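PDB 4WES: nitrogenase molybdenum-iron protein beta chain from Clostridium pasteurianum, which forms, with the alpha chain, the molybdenum-iron component of nitrogenase, shares an [8Fe-7S] cluster with it, and takes part in reducing dinitrogen to ammonium. Local coordinates for residues 305-308 / 309-313; 322-325 / 326-330; 347-350 / 351-355; 371-374 / 375-378. All coordinates share one frame; numbering follows the deposited sequence. Where two conformers were deposited one is given.

Interaction 1. Residues 305-308 / 309-313; sequences DAQQ and YLQGK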
loop_
_atom_site.group_PDB
_atom_site.type_symbol
_atom_site.label_atom_id
_atom_site.label_comp_id
_atom_site.label_asym_id
_atom_site.label_seq_id
_atom_site.Cartn_x
_atom_site.Cartn_y
_atom_site.Cartn_z
ATOM N N ASP B 305 15.404 -1.920 -11.087
ATOM C CA ASP B 305 14.176 -2.345 -11.759
ATOM C C ASP B 305 13.123 -1.228 -11.721
ATOM O O ASP B 305 12.389 -1.039 -12.702
ATOM C CB ASP B 305 13.614 -3.603 -11.124
ATOM C CG ASP B 305 14.408 -4.867 -11.436
ATOM O OD1 ASP B 305 15.243 -4.844 -12.351
ATOM O OD2 ASP B 305 14.147 -5.899 -10.736
ATOM N N ALA B 306 13.001 -0.519 -10.606
ATOM C CA ALA B 306 11.962 0.502 -10.422
ATOM C C ALA B 306 12.413 1.908 -10.808
ATOM O O ALA B 306 11.674 2.865 -10.602
ATOM C CB ALA B 306 11.495 0.519 -8.982
ATOM N N GLN B 307 13.615 2.035 -11.371
ATOM C CA GLN B 307 14.246 3.342 -11.512
ATOM C C GLN B 307 13.390 4.366 -12.248
ATOM O O GLN B 307 13.464 5.550 -11.917
ATOM C CB GLN B 307 15.611 3.234 -12.196
ATOM C CG GLN B 307 15.627 2.649 -13.615
ATOM C CD GLN B 307 15.186 3.578 -14.730
ATOM O OE1 GLN B 307 14.563 3.126 -15.650
ATOM N NE2 GLN B 307 15.609 4.840 -14.736
ATOM N N GLN B 308 12.638 3.969 -13.274
ATOM C CA GLN B 308 11.986 4.971 -14.127
ATOM C C GLN B 308 10.998 5.788 -13.346
ATOM O O GLN B 308 10.732 6.949 -13.722
ATOM C CB GLN B 308 11.315 4.337 -15.332
ATOM C CG GLN B 308 10.020 3.631 -15.013
ATOM C CD GLN B 308 9.581 2.716 -16.118
ATOM O OE1 GLN B 308 10.053 1.569 -16.178
ATOM N NE2 GLN B 308 8.698 3.162 -16.982
ATOM N N TYR B 309 10.393 5.218 -12.316
ATOM C CA TYR B 309 9.348 5.876 -11.527
ATOM C C TYR B 309 9.900 6.767 -10.422
ATOM O O TYR B 309 9.140 7.426 -9.748
ATOM C CB TYR B 309 8.405 4.841 -10.960
ATOM C CG TYR B 309 7.741 4.017 -12.043
ATOM C CD1 TYR B 309 6.797 4.585 -12.895
ATOM C CD2 TYR B 309 8.071 2.678 -12.252
ATOM C CE1 TYR B 309 6.237 3.890 -13.932
ATOM C CE2 TYR B 309 7.510 1.977 -13.299
ATOM C CZ TYR B 309 6.589 2.557 -14.142
ATOM O OH TYR B 309 6.009 1.866 -15.175
ATOM N N LEU B 310 11.220 6.738 -10.241
ATOM C CA LEU B 310 11.902 7.443 -9.168
ATOM C C LEU B 310 12.706 8.641 -9.637
ATOM O O LEU B 310 12.856 9.617 -8.906
ATOM C CB LEU B 310 12.805 6.461 -8.399
ATOM C CG LEU B 310 12.062 5.326 -7.707
ATOM C CD1 LEU B 310 12.990 4.201 -7.323
ATOM C CD2 LEU B 310 11.358 5.852 -6.473
ATOM N N GLN B 311 13.277 8.560 -10.831
ATOM C CA GLN B 311 14.245 9.572 -11.256
ATOM C C GLN B 311 13.579 10.947 -11.304
ATOM O O GLN B 311 12.570 11.128 -12.009
ATOM C CB GLN B 311 14.875 9.260 -12.621
ATOM C CG GLN B 311 15.581 7.922 -12.706
ATOM C CD GLN B 311 16.435 7.646 -11.503
ATOM O OE1 GLN B 311 17.464 8.306 -11.292
ATOM N NE2 GLN B 311 15.993 6.682 -10.693
ATOM N N GLY B 312 14.192 11.911 -10.625
ATOM C CA GLY B 312 13.729 13.279 -10.684
ATOM C C GLY B 312 12.485 13.589 -9.893
ATOM O O GLY B 312 11.999 14.733 -9.928
ATOM N N LYS B 313 11.953 12.622 -9.145
ATOM C CA LYS B 313 10.753 12.881 -8.355
ATOM C C LYS B 313 11.072 13.853 -7.238
ATOM O O LYS B 313 12.051 13.647 -6.511
ATOM C CB LYS B 313 10.197 11.564 -7.768
ATOM C CG LYS B 313 9.555 10.622 -8.789
ATOM C CD LYS B 313 8.103 11.027 -9.071
ATOM C CE LYS B 313 7.387 10.107 -10.027
ATOM N NZ LYS B 313 7.979 10.170 -11.341
HETATM O O HOH W 1 10.409 9.443 -12.520
#
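Gln308 lays its side chain flat over the phenol ring of Tyr309. The methylene CG sits above the middle of the ring, 3.5 Å from the centroid, in a CH-pi contact, and the carboxamide continues outward over CE2 and CZ with its plane only 3° from that of the ring. This posture depends on chi1 of 75°, which tucks Gln308 CG between its own backbone N and carbonyl carbon, and on an extended chain beyond it that runs alongside the tyrosine. The two polar ends lie side by side without bonding to each other: Gln308 NE2 donates to the carbonyl of Asp485 of the alpha chain, and Tyr309 OH bonds to Arg458 O.

The loop that leaves helix 290-305 is held by backbone bonds and one side-chain amide. Tyr309 N donates to Ala306 O at 3.2 Å. Gln307 O accepts three hydrogen bonds: from Leu310 N at 3.0 Å, well above the carbonyl plane, from Gln311 N at 3.2 Å, and from Gln311 NE2 at 3.0 Å. The bend of the Gln311 chain at chi2 (-44°) folds its amide back to this oxygen, which lies in the amide plane, and NE2 also donates to Leu334 O. A type II turn, Leu310 to Lys313, follows, and water 1 ties Gln308 O and Gln311 O to Lys313 NZ.

Three donors converging on one carbonyl should restrain the loop just past Asp305, a ligand of the iron(II) ion shared with the second beta subunit, while the Gln307 amide, like that of Gln308, bonds to the alpha chain, at Lys479 and Thr509.

Interaction 2. Residues 322-325 / 326-330; sequences DEII and ALSKF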
loop_
_atom_site.group_PDB
_atom_site.type_symbol
_atom_site.label_atom_id
_atom_site.label_comp_id
_atom_site.label_asym_id
_atom_site.label_seq_id
_atom_site.Cartn_x
_atom_site.Cartn_y
_atom_site.Cartn_z
ATOM N N ASP B 322 17.354 12.291 12.965
ATOM C CA ASP B 322 18.202 11.169 12.579
ATOM C C ASP B 322 17.607 10.418 11.379
ATOM O O ASP B 322 18.297 10.105 10.409
ATOM C CB ASP B 322 18.412 10.193 13.740
ATOM C CG ASP B 322 19.085 10.817 14.970
ATOM O OD1 ASP B 322 20.021 11.627 14.787
ATOM O OD2 ASP B 322 18.652 10.461 16.101
ATOM N N GLU B 323 16.315 10.101 11.486
ATOM C CA GLU B 323 15.628 9.349 10.442
ATOM C C GLU B 323 15.522 10.128 9.142
ATOM O O GLU B 323 15.657 9.563 8.055
ATOM C CB GLU B 323 14.191 8.946 10.944
ATOM C CG GLU B 323 13.219 10.127 11.140
ATOM C CD GLU B 323 11.794 9.852 11.726
ATOM O OE1 GLU B 323 11.624 8.647 12.135
ATOM O OE2 GLU B 323 10.839 10.828 11.643
ATOM N N ILE B 324 15.296 11.438 9.240
ATOM C CA ILE B 324 15.128 12.247 8.025
ATOM C C ILE B 324 16.474 12.531 7.336
ATOM O O ILE B 324 16.531 12.593 6.122
ATOM C CB ILE B 324 14.323 13.531 8.316
ATOM C CG1 ILE B 324 12.896 13.200 8.745
ATOM C CG2 ILE B 324 14.323 14.470 7.119
ATOM C CD1 ILE B 324 12.054 12.488 7.681
ATOM N N ILE B 325 17.564 12.652 8.105
ATOM C CA ILE B 325 18.857 12.737 7.464
ATOM C C ILE B 325 19.107 11.502 6.603
ATOM O O ILE B 325 19.501 11.596 5.454
ATOM C CB ILE B 325 19.971 12.926 8.514
ATOM C CG1 ILE B 325 19.903 14.340 9.126
ATOM C CG2 ILE B 325 21.363 12.668 7.915
ATOM C CD1 ILE B 325 20.677 14.451 10.416
ATOM N N ALA B 326 18.934 10.318 7.211
ATOM C CA ALA B 326 19.234 9.092 6.477
ATOM C C ALA B 326 18.243 8.856 5.315
ATOM O O ALA B 326 18.653 8.450 4.218
ATOM C CB ALA B 326 19.235 7.926 7.434
ATOM N N LEU B 327 16.950 9.133 5.544
ATOM C CA LEU B 327 15.972 8.963 4.467
ATOM C C LEU B 327 16.264 9.929 3.336
ATOM O O LEU B 327 16.094 9.561 2.165
ATOM C CB LEU B 327 14.553 9.113 4.996
ATOM C CG LEU B 327 13.450 8.982 3.954
ATOM C CD1 LEU B 327 13.504 7.620 3.291
ATOM C CD2 LEU B 327 12.100 9.225 4.607
ATOM N N SER B 328 16.649 11.162 3.648
ATOM C CA SER B 328 16.987 12.103 2.584
ATOM C C SER B 328 18.126 11.611 1.727
ATOM O O SER B 328 18.117 11.731 0.497
ATOM C CB SER B 328 17.323 13.474 3.187
ATOM O OG SER B 328 16.178 14.084 3.773
ATOM N N LYS B 329 19.144 11.023 2.371
ATOM C CA LYS B 329 20.233 10.414 1.601
ATOM C C LYS B 329 19.687 9.305 0.700
ATOM O O LYS B 329 20.077 9.194 -0.449
ATOM C CB LYS B 329 21.321 9.883 2.572
ATOM C CG LYS B 329 22.499 9.229 1.874
ATOM C CD LYS B 329 23.300 10.192 1.020
ATOM C CE LYS B 329 24.716 9.628 0.698
ATOM N NZ LYS B 329 24.570 8.664 -0.379
ATOM N N PHE B 330 18.802 8.468 1.242
ATOM C CA PHE B 330 18.250 7.364 0.444
ATOM C C PHE B 330 17.450 7.904 -0.743
ATOM O O PHE B 330 17.529 7.355 -1.847
ATOM C CB PHE B 330 17.423 6.456 1.329
ATOM C CG PHE B 330 16.938 5.190 0.656
ATOM C CD1 PHE B 330 17.712 4.510 -0.264
ATOM C CD2 PHE B 330 15.730 4.632 1.006
ATOM C CE1 PHE B 330 17.283 3.324 -0.822
ATOM C CE2 PHE B 330 15.285 3.443 0.446
ATOM C CZ PHE B 330 16.075 2.779 -0.472
#
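This is an intrahelical contact, one turn stacked on the next within helix 321-333, the crossover helix of the beta-alpha-beta unit between strands 314-318 and 337-343. Its distinctive feature is Ile324 O, which is gripped twice by Ser328: the backbone N donates at 2.9 Å and the hydroxyl OG at 2.8 Å, the two reaching the oxygen from opposite faces of the carbonyl plane. With OG beside its own backbone N (chi1 -67°), the serine hydroxyl turns back along the helix to the preceding turn, where it also lies 3.8 Å from Ile324 CG2.

Around this pair of bonds the i to i+4 backbone pattern continues. Leu327 N donates to Glu323 O at 2.9 Å, and Lys329 N to Ile325 O at 3.2 Å. The methyl groups of Ile324 and Leu327 approach more loosely, CD1 to CD2 at 4.5 Å. The acidic ends of the first segment point elsewhere: Asp322 accepts from the backbone N atoms of Tyr244 and Ala245, and Glu323 bonds to Asp320 N and pairs with Lys424.

By donating its hydroxyl to the backbone of the preceding turn, Ser328 satisfies a buried polar group and can sit against Val341, Ile354 and Met357 in an otherwise apolar interface.

Interaction 3. Residues 347-350 / 351-355; sequences GMKF and QKEID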
loop_
_atom_site.group_PDB
_atom_site.type_symbol
_atom_site.label_atom_id
_atom_site.label_comp_id
_atom_site.label_asym_id
_atom_site.label_seq_id
_atom_site.Cartn_x
_atom_site.Cartn_y
_atom_site.Cartn_z
ATOM N N GLY B 347 18.521 22.094 16.288
ATOM C CA GLY B 347 19.913 21.670 16.172
ATOM C C GLY B 347 20.466 21.939 14.788
ATOM O O GLY B 347 19.769 21.781 13.793
ATOM N N MET B 348 21.738 22.328 14.723
ATOM C CA MET B 348 22.371 22.667 13.450
ATOM C C MET B 348 22.802 21.464 12.624
ATOM O O MET B 348 22.976 21.572 11.422
ATOM C CB MET B 348 23.599 23.551 13.680
ATOM C CG MET B 348 23.275 24.811 14.459
ATOM S SD MET B 348 22.186 25.908 13.536
ATOM C CE MET B 348 20.535 25.388 13.984
ATOM N N LYS B 349 22.975 20.313 13.278
ATOM C CA LYS B 349 23.494 19.155 12.544
ATOM C C LYS B 349 22.643 18.798 11.343
ATOM O O LYS B 349 23.152 18.533 10.264
ATOM C CB LYS B 349 23.673 17.953 13.455
ATOM C CG LYS B 349 24.414 16.828 12.779
ATOM C CD LYS B 349 24.806 15.721 13.730
ATOM C CE LYS B 349 25.722 14.720 13.028
ATOM N NZ LYS B 349 25.220 14.335 11.674
ATOM N N PHE B 350 21.325 18.800 11.543
ATOM C CA PHE B 350 20.377 18.459 10.462
ATOM C C PHE B 350 20.605 19.344 9.257
ATOM O O PHE B 350 20.696 18.873 8.109
ATOM C CB PHE B 350 18.965 18.617 11.013
ATOM C CG PHE B 350 17.862 18.350 10.035
ATOM C CD1 PHE B 350 17.293 19.365 9.277
ATOM C CD2 PHE B 350 17.264 17.108 9.970
ATOM C CE1 PHE B 350 16.193 19.124 8.466
ATOM C CE2 PHE B 350 16.193 16.877 9.174
ATOM C CZ PHE B 350 15.641 17.875 8.414
ATOM N N GLN B 351 20.674 20.652 9.490
ATOM C CA GLN B 351 20.888 21.586 8.404
ATOM C C GLN B 351 22.193 21.309 7.662
ATOM O O GLN B 351 22.233 21.263 6.434
ATOM C CB GLN B 351 20.948 22.998 8.974
ATOM C CG GLN B 351 20.967 24.076 7.930
ATOM C CD GLN B 351 19.568 24.460 7.502
ATOM O OE1 GLN B 351 18.694 24.693 8.342
ATOM N NE2 GLN B 351 19.340 24.504 6.207
ATOM N N LYS B 352 23.255 21.142 8.428
ATOM C CA LYS B 352 24.557 20.900 7.820
ATOM C C LYS B 352 24.579 19.612 7.009
ATOM O O LYS B 352 25.087 19.596 5.883
ATOM C CB LYS B 352 25.634 20.848 8.898
ATOM C CG LYS B 352 25.966 22.204 9.481
ATOM C CD LYS B 352 26.985 22.073 10.602
ATOM C CE LYS B 352 27.098 23.329 11.446
ATOM N NZ LYS B 352 27.836 23.001 12.695
ATOM N N GLU B 353 24.038 18.527 7.568
ATOM C CA GLU B 353 24.092 17.248 6.882
ATOM C C GLU B 353 23.239 17.234 5.621
ATOM O O GLU B 353 23.653 16.696 4.598
ATOM C CB GLU B 353 23.702 16.118 7.816
ATOM C CG GLU B 353 24.624 15.963 8.991
ATOM C CD GLU B 353 25.960 15.462 8.587
ATOM O OE1 GLU B 353 26.031 14.397 7.931
ATOM O OE2 GLU B 353 26.948 16.128 8.952
ATOM N N ILE B 354 22.034 17.775 5.690
ATOM C CA ILE B 354 21.122 17.820 4.545
ATOM C C ILE B 354 21.709 18.716 3.454
ATOM O O ILE B 354 21.762 18.372 2.272
ATOM C CB ILE B 354 19.703 18.364 4.919
ATOM C CG1 ILE B 354 18.931 17.492 5.924
ATOM C CG2 ILE B 354 18.861 18.523 3.663
ATOM C CD1 ILE B 354 18.672 16.056 5.490
ATOM N N ASP B 355 22.149 19.904 3.855
ATOM C CA ASP B 355 22.740 20.803 2.881
ATOM C C ASP B 355 23.916 20.140 2.170
ATOM O O ASP B 355 24.089 20.282 0.950
ATOM C CB ASP B 355 23.201 22.109 3.525
ATOM C CG ASP B 355 22.067 23.074 3.868
ATOM O OD1 ASP B 355 20.925 22.889 3.426
ATOM O OD2 ASP B 355 22.371 24.089 4.566
#
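Met348 O, in the first turn of helix 348-360, accepts from Lys352 N, one turn on, at 3.0 Å in a nearly straight bond.

Lys349 repeats the pattern, its O accepting from Glu353 N at 2.8 Å, and adds a side-chain contact. Its extended chain bends only at the end (chi4 -46°), which brings NZ over the carboxylate group of Glu353, 3.4 Å from CD. NZ stands over the face of the carboxylate, so neither oxygen is met in its plane, and the salt bridge from Lys349 NZ to Glu353 OE2 is long, at 3.7 Å. Glu353 OE1 is engaged by Arg265.

Phe350 closes the segment and carries the apolar half. Ile354 N donates to Phe350 O, while, in one of its two conformers, Ile354 CG1 stands over the ring, 4.0 Å from the centroid and 7° off its normal. Phe350 CG lies anti to the backbone N (chi1 178°), placing the ring beneath the isoleucine on the side of the helix that meets strands 337-343 and 367-370. Pro321 and Val370 also touch the ring, and Tyr244 OH bonds to Phe350 N.

One helix thus divides its chemistry by face: an apolar contact, CH-pi in at least that conformer, backs onto the sheet, while on another flank a loosely paired lysine and an acid shared with Arg265 probably contribute a modest electrostatic tie.

Interaction 4. Residues 371-374 / 375-378; sequences EGDF and FDVH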
loop_
_atom_site.group_PDB
_atom_site.type_symbol
_atom_site.label_atom_id
_atom_site.label_comp_id
_atom_site.label_asym_id
_atom_site.label_seq_id
_atom_site.Cartn_x
_atom_site.Cartn_y
_atom_site.Cartn_z
ATOM N N GLU B 371 13.318 23.455 12.942
ATOM C CA GLU B 371 12.224 24.126 13.615
ATOM C C GLU B 371 11.227 24.714 12.606
ATOM O O GLU B 371 10.655 25.778 12.816
ATOM C CB GLU B 371 12.680 25.123 14.665
ATOM C CG GLU B 371 13.473 24.488 15.791
ATOM C CD GLU B 371 13.829 25.486 16.843
ATOM O OE1 GLU B 371 13.054 25.682 17.802
ATOM O OE2 GLU B 371 14.870 26.119 16.688
ATOM N N GLY B 372 10.994 23.978 11.532
ATOM C CA GLY B 372 9.859 24.256 10.645
ATOM C C GLY B 372 8.688 23.364 11.049
ATOM O O GLY B 372 8.820 22.467 11.876
ATOM N N ASP B 373 7.530 23.646 10.442
ATOM C CA ASP B 373 6.335 22.892 10.791
ATOM C C ASP B 373 5.538 22.498 9.543
ATOM O O ASP B 373 5.938 22.791 8.409
ATOM C CB ASP B 373 5.518 23.649 11.856
ATOM C CG ASP B 373 5.126 25.053 11.437
ATOM O OD1 ASP B 373 4.765 25.254 10.259
ATOM O OD2 ASP B 373 5.127 25.937 12.315
ATOM N N PHE B 374 4.448 21.757 9.738
ATOM C CA PHE B 374 3.631 21.301 8.615
ATOM C C PHE B 374 2.942 22.451 7.897
ATOM O O PHE B 374 2.545 22.291 6.755
ATOM C CB PHE B 374 2.583 20.284 9.078
ATOM C CG PHE B 374 3.082 18.873 9.321
ATOM C CD1 PHE B 374 3.049 17.937 8.315
ATOM C CD2 PHE B 374 3.587 18.478 10.552
ATOM C CE1 PHE B 374 3.448 16.642 8.518
ATOM C CE2 PHE B 374 4.013 17.179 10.770
ATOM C CZ PHE B 374 3.950 16.269 9.737
ATOM N N PHE B 375 2.741 23.582 8.575
ATOM C CA PHE B 375 2.171 24.752 7.898
ATOM C C PHE B 375 3.179 25.319 6.915
ATOM O O PHE B 375 2.811 25.615 5.757
ATOM C CB PHE B 375 1.719 25.762 8.965
ATOM C CG PHE B 375 0.880 26.898 8.448
ATOM C CD1 PHE B 375 -0.496 26.869 8.534
ATOM C CD2 PHE B 375 1.472 28.035 7.928
ATOM C CE1 PHE B 375 -1.271 27.925 8.117
ATOM C CE2 PHE B 375 0.684 29.090 7.493
ATOM C CZ PHE B 375 -0.682 29.051 7.608
ATOM N N ASP B 376 4.431 25.448 7.338
ATOM C CA ASP B 376 5.494 25.869 6.403
ATOM C C ASP B 376 5.508 25.008 5.154
ATOM O O ASP B 376 5.516 25.514 4.028
ATOM C CB ASP B 376 6.861 25.730 7.050
ATOM C CG ASP B 376 7.152 26.759 8.146
ATOM O OD1 ASP B 376 6.832 27.959 7.969
ATOM O OD2 ASP B 376 7.796 26.350 9.144
ATOM N N VAL B 377 5.557 23.673 5.330
ATOM C CA VAL B 377 5.754 22.838 4.175
ATOM C C VAL B 377 4.553 22.956 3.238
ATOM O O VAL B 377 4.708 22.926 2.013
ATOM C CB VAL B 377 6.090 21.397 4.557
ATOM C CG1 VAL B 377 6.236 20.536 3.303
ATOM C CG2 VAL B 377 7.406 21.368 5.299
ATOM N N HIS B 378 3.350 23.015 3.810
ATOM C CA HIS B 378 2.179 23.189 2.958
ATOM C C HIS B 378 2.298 24.469 2.127
ATOM O O HIS B 378 2.033 24.471 0.917
ATOM C CB HIS B 378 0.909 23.143 3.785
ATOM C CG HIS B 378 -0.319 23.053 2.949
ATOM N ND1 HIS B 378 -1.565 23.226 3.489
ATOM C CD2 HIS B 378 -0.494 22.776 1.628
ATOM C CE1 HIS B 378 -2.460 23.083 2.526
ATOM N NE2 HIS B 378 -1.830 22.785 1.390
HETATM O O HOH W 2 8.415 27.762 11.311
#
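A capping box opens helix 374-383: Asp373, the N-cap residue, and Asp376, three positions on, exchange bonds between side chain and backbone. Asp373 OD1 accepts from Asp376 N at 2.9 Å, the donor lying nearly along the C-O axis of the carboxylate. In return Asp376 OD2 accepts from Asp373 N at 3.0 Å, on its anti side and 25° out of the carboxylate plane. The first of these bonds needs the Asp373 carboxylate folded over the helix start, which chi1 of 57° provides by holding CG between the backbone N and the carbonyl carbon.

The side chains cross at about a right angle, with their carboxylate planes 13° apart, and Asp373 OD1 and Asp376 OD2 are 3.4 Å apart. The crowding of negative charge is answered by basic residues: Arg12 bridges to both carboxylates, Arg16 to Asp373 and Lys369 to Asp376. Together with the helix N-terminus, they would be expected to stabilise the ionised forms. Asp376 OD2 also lies 3.3 Å from Gly372 CA and 2.7 Å from water 2.

Past the box, Val377 N donates to Asp373 O at 3.2 Å in the carbonyl plane and His378 N to Phe374 O at 3.1 Å.

The cap comes after strand 367-370, an outermost strand of the five-stranded parallel sheet, with Glu371 and Gly372 between. Phe374 and Val377 face Leu318 of strand 314-318, and Phe374 and His378 meet Ile398 of helix 396-402. Phe375 packs on Thr5 and Arg12, and both phenylalanines reach the alpha chain, Phe374 at Trp84 and Phe375 at Met133.

How the interactions relate
The four contacts follow one another along the chain without overlap and lie in the part built on the five-stranded parallel sheet 314-318, 337-343, 367-370, 388-391 and 406-408. Interaction 1 precedes its first strand, interactions 2 and 3 occupy successive crossover helices, and interaction 4 starts the helix after strand 367-370. Interactions 2 and 3, with centres about 11 Å apart, touch directly: Ile324 CG2 lies 3.7 Å from Phe350 CE2. Interaction 4 comes within about 5 Å of interaction 3 at the nearest atoms. Interactions 2 and 3 touch no other chain, so their adjoining helices cover the sheet within the subunit, whereas interactions 1 and 4, centres about 27 Å apart, meet the alpha chain, interaction 1 also the second beta subunit.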